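Side-chain contact in acetyltransferase (Vibrio fischeri, PDB 3JVN), which probably transfers an acyl group, most likely acetyl from acetyl-CoA, as expected of a GNAT-family enzyme: residues 110-113 against 114-118. Numbering follows the deposited sequence.
Sequences MMRI and EQELK. With SO4 (sulfate ion), chain B.
Arg112 runs across Gln115 and alongside Glu116 within one GNAT-fold helix, 105-118, the crossover of the beta-alpha-beta unit between strands 86-96 and 124-127. From CB the arginine chain starts with CG anti to the backbone N and turns at chi2 (69°), so that Arg112 CD lies 3.9 Å from sulfate O4 and near Gln115 OE1. Beyond it, Arg112 NE donates to sulfate O4 at 2.9 Å, and Arg112 NH2 donates to sulfate O2 at 2.6 Å (N-H...O 165°). Two fairly straight bonds from one guanidinium edge thus restrain the turn of its plane; the anion, probably from the crystallisation liquor, is also bound by Arg7 N. Gln115 OE1 sits over the centre of one guanidinium face, 3.6 Å from Arg112 CZ, its amide plane turned 47° from that group. Near the guanidinium plane, Arg112 NH1 meets the methylene CG of Glu116 rather than its carboxylate: Glu116 OE2 stays 4.7 Å from Arg112 NH2, so any charge attraction would act without direct contact. On the sheet-facing side, Ile113 and Leu117, one turn apart, are buried on Ile91 and Ala89 of strand 86-96 respectively. Their apolar contact is Ile113 CG1 to Leu117 CD2, at 4.3 Å.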
HETATM    1  N   MSE A 110     -18.386   6.307   5.631  1.00 42.72           N
HETATM    2  CA  MSE A 110     -16.950   6.111   5.780  1.00 45.57           C
HETATM    3  C   MSE A 110     -16.695   5.507   7.153  1.00 45.17           C
HETATM    4  O   MSE A 110     -15.728   4.775   7.360  1.00 42.57           O
HETATM    5  CB  MSE A 110     -16.211   7.450   5.686  1.00 50.28           C
HETATM    6  CG  MSE A 110     -15.907   7.933   4.263  1.00 56.79           C
HETATM    7 SE   MSE A 110     -14.578   6.809   3.351  1.00 68.94          SE
HETATM    8  CE  MSE A 110     -13.497   6.355   4.909  1.00 62.79           C
HETATM    9  N   MSE A 111     -17.578   5.843   8.090  1.00 45.02           N
HETATM   10  CA  MSE A 111     -17.492   5.373   9.468  1.00 45.45           C
HETATM   11  C   MSE A 111     -17.764   3.876   9.537  1.00 41.95           C
HETATM   12  O   MSE A 111     -17.112   3.137  10.282  1.00 39.75           O
HETATM   13  CB  MSE A 111     -18.517   6.113  10.333  1.00 52.45           C
HETATM   14  CG  MSE A 111     -17.961   6.671  11.643  1.00 60.45           C
HETATM   15 SE   MSE A 111     -16.680   8.120  11.374  1.00 72.77          SE
HETATM   16  CE  MSE A 111     -15.041   7.082  11.323  1.00 68.85           C
ATOM     17  N   ARG A 112     -18.747   3.439   8.759  1.00 38.33           N
ATOM     18  CA  ARG A 112     -19.122   2.037   8.725  1.00 34.97           C
ATOM     19  C   ARG A 112     -18.013   1.185   8.096  1.00 33.90           C
ATOM     20  O   ARG A 112     -17.518   0.243   8.717  1.00 31.80           O
ATOM     21  CB  ARG A 112     -20.420   1.861   7.931  1.00 32.76           C
ATOM     22  CG  ARG A 112     -20.937   0.431   7.906  1.00 32.43           C
ATOM     23  CD  ARG A 112     -21.440  -0.008   9.281  1.00 33.84           C
ATOM     24  NE  ARG A 112     -21.761  -1.435   9.339  1.00 32.62           N
ATOM     25  CZ  ARG A 112     -20.873  -2.409   9.138  1.00 31.94           C
ATOM     26  NH1 ARG A 112     -19.601  -2.121   8.863  1.00 29.77           N
ATOM     27  NH2 ARG A 112     -21.254  -3.677   9.213  1.00 29.00           N
ATOM     28  N   ILE A 113     -17.609   1.519   6.872  1.00 33.66           N
ATOM     29  CA  ILE A 113     -16.581   0.733   6.213  1.00 35.52           C
ATOM     30  C   ILE A 113     -15.294   0.596   7.034  1.00 38.50           C
ATOM     31  O   ILE A 113     -14.647  -0.460   7.005  1.00 39.42           O
ATOM     32  CB  ILE A 113     -16.261   1.278   4.790  1.00 34.04           C
ATOM     33  CG1 ILE A 113     -15.321   0.294   4.076  1.00 34.15           C
ATOM     34  CG2 ILE A 113     -15.662   2.677   4.861  1.00 28.58           C
ATOM     35  CD1 ILE A 113     -15.305   0.420   2.551  1.00 35.83           C
ATOM     36  N   GLU A 114     -14.929   1.647   7.769  1.00 39.91           N
ATOM     37  CA  GLU A 114     -13.725   1.614   8.601  1.00 40.84           C
ATOM     38  C   GLU A 114     -13.941   0.688   9.801  1.00 40.57           C
ATOM     39  O   GLU A 114     -12.998   0.098  10.317  1.00 40.89           O
ATOM     40  CB  GLU A 114     -13.378   3.016   9.108  1.00 42.80           C
ATOM     41  CG  GLU A 114     -13.073   4.047   8.031  1.00 45.61           C
ATOM     42  CD  GLU A 114     -12.796   5.430   8.618  1.00 46.78           C
ATOM     43  OE1 GLU A 114     -12.649   6.400   7.843  1.00 45.66           O
ATOM     44  OE2 GLU A 114     -12.729   5.545   9.860  1.00 46.57           O
ATOM     45  N   GLN A 115     -15.182   0.563  10.247  1.00 39.55           N
ATOM     46  CA  GLN A 115     -15.467  -0.309  11.372  1.00 39.66           C
ATOM     47  C   GLN A 115     -15.060  -1.726  10.997  1.00 38.05           C
ATOM     48  O   GLN A 115     -14.281  -2.360  11.705  1.00 37.90           O
ATOM     49  CB  GLN A 115     -16.950  -0.262  11.704  1.00 42.15           C
ATOM     50  CG  GLN A 115     -17.338  -1.004  12.963  1.00 45.70           C
ATOM     51  CD  GLN A 115     -18.847  -1.099  13.106  1.00 49.28           C
ATOM     52  OE1 GLN A 115     -19.499  -1.854  12.383  1.00 50.59           O
ATOM     53  NE2 GLN A 115     -19.413  -0.321  14.028  1.00 48.96           N
ATOM     54  N   GLU A 116     -15.594  -2.217   9.881  1.00 37.60           N
ATOM     55  CA  GLU A 116     -15.282  -3.560   9.396  1.00 35.81           C
ATOM     56  C   GLU A 116     -13.805  -3.690   9.040  1.00 34.50           C
ATOM     57  O   GLU A 116     -13.187  -4.734   9.256  1.00 32.47           O
ATOM     58  CB  GLU A 116     -16.137  -3.888   8.177  1.00 35.71           C
ATOM     59  CG  GLU A 116     -17.471  -4.515   8.532  1.00 37.45           C
ATOM     60  CD  GLU A 116     -17.359  -5.999   8.818  1.00 37.50           C
ATOM     61  OE1 GLU A 116     -17.163  -6.776   7.860  1.00 35.31           O
ATOM     62  OE2 GLU A 116     -17.451  -6.387  10.002  1.00 41.54           O
ATOM     63  N   LEU A 117     -13.245  -2.621   8.489  1.00 33.22           N
ATOM     64  CA  LEU A 117     -11.841  -2.609   8.121  1.00 33.12           C
ATOM     65  C   LEU A 117     -10.962  -2.788   9.349  1.00 33.88           C
ATOM     66  O   LEU A 117     -10.116  -3.679   9.386  1.00 32.84           O
ATOM     67  CB  LEU A 117     -11.513  -1.290   7.439  1.00 32.67           C
ATOM     68  CG  LEU A 117     -11.091  -1.461   5.983  1.00 34.42           C
ATOM     69  CD1 LEU A 117     -11.943  -2.541   5.302  1.00 34.15           C
ATOM     70  CD2 LEU A 117     -11.231  -0.125   5.272  1.00 32.93           C
ATOM     71  N   LYS A 118     -11.175  -1.923  10.342  1.00 34.43           N
ATOM     72  CA  LYS A 118     -10.428  -1.935  11.591  1.00 33.90           C
ATOM     73  C   LYS A 118     -10.466  -3.283  12.283  1.00 34.17           C
ATOM     74  O   LYS A 118      -9.431  -3.801  12.714  1.00 33.38           O
ATOM     75  CB  LYS A 118     -10.975  -0.885  12.561  1.00 37.44           C
ATOM     76  CG  LYS A 118     -10.218   0.447  12.562  1.00 42.09           C
ATOM     77  CD  LYS A 118     -10.781   1.464  11.569  1.00 43.56           C
ATOM     78  CE  LYS A 118     -12.023   2.169  12.119  1.00 45.34           C
ATOM     79  NZ  LYS A 118     -11.727   2.954  13.358  1.00 47.35           N
TER
HETATM   80  S   SO4 B 201     -24.806  -3.853   9.316  1.00 46.27           S
HETATM   81  O1  SO4 B 201     -25.424  -4.383   8.079  1.00 44.12           O
HETATM   82  O2  SO4 B 201     -23.614  -4.654   9.645  1.00 42.24           O
HETATM   83  O3  SO4 B 201     -25.774  -3.963  10.424  1.00 46.84           O
HETATM   84  O4  SO4 B 201     -24.429  -2.433   9.126  1.00 43.44           O